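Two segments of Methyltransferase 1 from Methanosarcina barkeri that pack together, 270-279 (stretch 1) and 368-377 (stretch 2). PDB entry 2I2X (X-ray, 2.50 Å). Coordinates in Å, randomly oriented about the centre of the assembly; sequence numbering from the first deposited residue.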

# COMPACT_ATOMS: atom_id res chain seq x y z
N GLY A 270 7.63 10.66 -14.89
CA GLY A 270 8.55 10.79 -16.03
C GLY A 270 9.51 9.61 -16.07
O GLY A 270 10.69 9.74 -15.75
N TYR A 271 9.02 8.44 -16.48
CA TYR A 271 9.92 7.32 -16.59
C TYR A 271 11.08 7.59 -17.54
O TYR A 271 12.14 6.98 -17.39
CB TYR A 271 9.15 6.12 -17.07
CG TYR A 271 8.25 5.47 -16.03
CD1 TYR A 271 6.98 5.96 -15.78
CD2 TYR A 271 8.66 4.32 -15.34
CE1 TYR A 271 6.13 5.34 -14.89
CE2 TYR A 271 7.82 3.70 -14.42
CZ TYR A 271 6.55 4.22 -14.20
OH TYR A 271 5.66 3.61 -13.31
N GLU A 272 10.86 8.46 -18.53
CA GLU A 272 11.92 8.84 -19.44
C GLU A 272 13.00 9.69 -18.76
O GLU A 272 14.03 10.00 -19.38
CB GLU A 272 11.33 9.60 -20.65
CG GLU A 272 10.75 11.03 -20.37
CD GLU A 272 9.35 11.02 -19.76
OE1 GLU A 272 8.72 12.12 -19.74
OE2 GLU A 272 8.89 9.94 -19.30
N ASN A 273 12.78 10.07 -17.49
CA ASN A 273 13.76 10.86 -16.73
C ASN A 273 15.14 10.22 -16.69
O ASN A 273 16.16 10.93 -16.53
CB ASN A 273 13.29 11.16 -15.30
CG ASN A 273 12.15 12.16 -15.25
OD1 ASN A 273 11.84 12.84 -16.24
ND2 ASN A 273 11.48 12.22 -14.09
N ILE A 274 15.20 8.90 -16.83
CA ILE A 274 16.51 8.26 -16.83
C ILE A 274 17.34 8.77 -18.05
O ILE A 274 18.54 9.12 -17.93
CB ILE A 274 16.43 6.71 -16.73
CG1 ILE A 274 17.83 6.08 -16.78
CG2 ILE A 274 15.54 6.12 -17.85
CD1 ILE A 274 18.72 6.39 -15.63
N ILE A 275 16.71 8.81 -19.22
CA ILE A 275 17.36 9.40 -20.38
C ILE A 275 17.72 10.86 -20.10
O ILE A 275 18.81 11.28 -20.39
CB ILE A 275 16.49 9.27 -21.63
CG1 ILE A 275 16.25 7.80 -21.94
CG2 ILE A 275 17.17 9.91 -22.81
CD1 ILE A 275 15.01 7.55 -22.75
N VAL A 276 16.81 11.61 -19.49
CA VAL A 276 17.00 13.05 -19.25
C VAL A 276 18.17 13.34 -18.31
O VAL A 276 18.94 14.30 -18.53
CB VAL A 276 15.68 13.71 -18.75
CG1 VAL A 276 15.90 15.15 -18.34
CG2 VAL A 276 14.59 13.65 -19.83
N LYS A 277 18.31 12.49 -17.29
CA LYS A 277 19.40 12.57 -16.33
C LYS A 277 20.71 12.35 -17.01
O LYS A 277 21.65 13.11 -16.78
CB LYS A 277 19.23 11.55 -15.19
CG LYS A 277 20.32 11.68 -14.13
CD LYS A 277 19.99 10.96 -12.86
CE LYS A 277 21.06 11.17 -11.76
NZ LYS A 277 20.62 10.46 -10.53
N ALA A 278 20.80 11.31 -17.84
CA ALA A 278 22.02 11.05 -18.63
C ALA A 278 22.46 12.26 -19.47
O ALA A 278 23.65 12.55 -19.57
CB ALA A 278 21.85 9.82 -19.52
N ILE A 279 21.51 12.98 -20.08
CA ILE A 279 21.85 14.15 -20.83
C ILE A 279 22.22 15.32 -19.91
O ILE A 279 23.29 15.92 -20.06
CB ILE A 279 20.69 14.56 -21.78
CG1 ILE A 279 20.47 13.48 -22.84
CG2 ILE A 279 20.98 15.87 -22.45
CD1 ILE A 279 19.17 13.65 -23.59
N TYR A 368 13.65 -2.89 -20.86
CA TYR A 368 14.92 -3.04 -21.55
C TYR A 368 15.56 -1.71 -21.99
O TYR A 368 16.74 -1.47 -21.73
CB TYR A 368 14.77 -3.97 -22.77
CG TYR A 368 16.10 -4.41 -23.32
CD1 TYR A 368 16.74 -5.54 -22.81
CD2 TYR A 368 16.74 -3.67 -24.32
CE1 TYR A 368 17.98 -5.94 -23.26
CE2 TYR A 368 18.00 -4.08 -24.81
CZ TYR A 368 18.61 -5.21 -24.26
OH TYR A 368 19.83 -5.63 -24.70
N MET A 369 14.78 -0.87 -22.67
CA MET A 369 15.26 0.42 -23.16
C MET A 369 15.59 1.37 -22.01
O MET A 369 16.49 2.19 -22.12
CB MET A 369 14.21 1.05 -24.08
CG MET A 369 14.66 2.35 -24.81
SD MET A 369 14.36 3.88 -23.86
CE MET A 369 12.66 4.19 -24.26
N LEU A 370 14.88 1.25 -20.91
CA LEU A 370 15.02 2.21 -19.84
C LEU A 370 16.20 1.88 -18.94
O LEU A 370 16.58 2.69 -18.09
CB LEU A 370 13.73 2.28 -19.04
CG LEU A 370 12.85 3.53 -19.15
CD1 LEU A 370 13.18 4.36 -20.32
CD2 LEU A 370 11.41 3.18 -19.12
N ALA A 371 16.78 0.69 -19.12
CA ALA A 371 18.01 0.29 -18.41
C ALA A 371 19.14 1.32 -18.65
O ALA A 371 19.37 1.74 -19.77
CB ALA A 371 18.44 -1.09 -18.84
N TYR A 372 19.79 1.76 -17.58
CA TYR A 372 20.60 2.97 -17.62
C TYR A 372 21.65 2.95 -18.74
O TYR A 372 21.96 4.01 -19.29
CB TYR A 372 21.22 3.30 -16.25
CG TYR A 372 22.35 2.37 -15.87
CD1 TYR A 372 22.10 1.17 -15.21
CD2 TYR A 372 23.70 2.68 -16.21
CE1 TYR A 372 23.14 0.29 -14.89
CE2 TYR A 372 24.75 1.81 -15.90
CZ TYR A 372 24.47 0.62 -15.24
OH TYR A 372 25.51 -0.26 -14.93
N ASP A 373 22.21 1.80 -19.08
CA ASP A 373 23.14 1.77 -20.23
C ASP A 373 22.44 2.09 -21.55
O ASP A 373 22.99 2.83 -22.38
CB ASP A 373 23.94 0.48 -20.34
CG ASP A 373 23.05 -0.72 -20.46
OD1 ASP A 373 21.96 -0.66 -19.86
OD2 ASP A 373 23.42 -1.72 -21.15
N ASN A 374 21.26 1.51 -21.77
CA ASN A 374 20.45 1.79 -22.95
C ASN A 374 19.86 3.21 -22.93
O ASN A 374 19.79 3.89 -23.97
CB ASN A 374 19.37 0.73 -23.12
CG ASN A 374 19.95 -0.63 -23.42
OD1 ASN A 374 20.93 -0.71 -24.17
ND2 ASN A 374 19.38 -1.72 -22.84
N ALA A 375 19.41 3.64 -21.76
CA ALA A 375 18.92 5.00 -21.63
C ALA A 375 20.00 6.01 -22.07
O ALA A 375 19.71 6.99 -22.78
CB ALA A 375 18.46 5.25 -20.21
N TYR A 376 21.25 5.75 -21.67
CA TYR A 376 22.39 6.61 -21.98
C TYR A 376 22.58 6.65 -23.50
O TYR A 376 22.79 7.72 -24.09
CB TYR A 376 23.66 6.09 -21.29
CG TYR A 376 24.87 6.97 -21.49
CD1 TYR A 376 25.74 6.77 -22.59
CD2 TYR A 376 25.13 8.03 -20.61
CE1 TYR A 376 26.86 7.64 -22.79
CE2 TYR A 376 26.23 8.87 -20.78
CZ TYR A 376 27.09 8.70 -21.86
OH TYR A 376 28.15 9.57 -21.99
N ARG A 377 22.51 5.49 -24.12
CA ARG A 377 22.67 5.36 -25.57
C ARG A 377 21.59 6.19 -26.30
O ARG A 377 21.90 6.92 -27.24
CB ARG A 377 22.64 3.88 -25.96
CG ARG A 377 22.73 3.58 -27.43
CD ARG A 377 22.70 2.08 -27.71
NE ARG A 377 22.42 1.77 -29.12
CZ ARG A 377 22.41 0.54 -29.65
NH1 ARG A 377 22.66 -0.53 -28.90
NH2 ARG A 377 22.14 0.37 -30.94

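No hydrogen bond joins the two stretches; what holds them together is apolar packing, with 396 Å² of surface buried when both sides are summed. The three residues that give up the most area to the other stretch are Leu 370 (69 Å²), Ile 274 (68 Å²) and Ile 275 (60 Å²), and every contacting pair but Ala 278 with Tyr 376 includes at least one of them.

The frame is set by two helices, one containing residues 273-279 and the other 372-377, which cross at -64° with their axes 8.3 Å apart at closest approach. Ala 375 lies where they come together: its CA is 4.8 Å from the CA of Ile 275, the shorter of the two backbone pairings. Its CA-to-CB bond points toward stretch 1, and the methyl is in contact with two isoleucines, its CB lying 3.6 Å from Ile 274 CG1 and 3.8 Å from Ile 275 CG1. A side chain of one carbon fits such a close approach of backbones, because it fills the gap without holding the helices apart.

Ile 274 points its CA-to-CB bond toward stretch 2, and its branches spread the contact over three residues. Its chi1 is in t and its chi2 in p. Both branches border Ala 375 and Leu 370: Ile 274 CG1 lies 3.6 Å from Ala 375 CB and 3.8 Å from Leu 370 O, and Ile 274 CG2 lies 3.9 Å from Ala 375 CB, 3.6 Å from Leu 370 O and 3.8 Å from Leu 370 CD1. Ile 274 CD1 continues to the base of the Tyr 372 side chain, 4.0 Å from its CB. The contacts with the Leu 370 oxygen are van der Waals packing, since an aliphatic carbon is no conventional donor.

Leu 370 precedes the second helix, with Ala 371 at the N-cap position between. Its CA-to-CB bond points sideways, but the end of the side chain comes nearer to stretch 1. Both chi angles lie between the usual wells (-109° and 16°), so the conformation is not a standard rotamer. From this position CD1 reaches Ile 274 and, more loosely, Ile 275, whose CD1 is 4.4 Å away. On the side of the turn formed by Gly 270 to Asn 273, Leu 370 CG lies 3.9 Å from Tyr 271 O, and Leu 370 CD2 is 4.2 Å from Tyr 271 CB. The Tyr 271 ring leads away, and its hydroxyl is hydrogen-bonded elsewhere in the structure.

The CA-to-CB bond of Ile 275 points sideways, with chi1 in m and chi2 in t. Its CG1 lies 3.7 Å from Ala 375 O, and its CD1 extends to Met 369 SD at 3.9 Å. The CA-to-CB bond of Met 369 is also sideways, and its flexible thioether chain brings the sulfur end nearer.

One turn along the first helix from Ile 274, Ala 278 continues the contact, its CA-to-CB bond directed toward stretch 2. Its CB is 3.9 Å from Tyr 376 CD2 and meets the ring obliquely. The CA-to-CB bond of Tyr 376 points away, yet the ring comes back within reach of this small methyl.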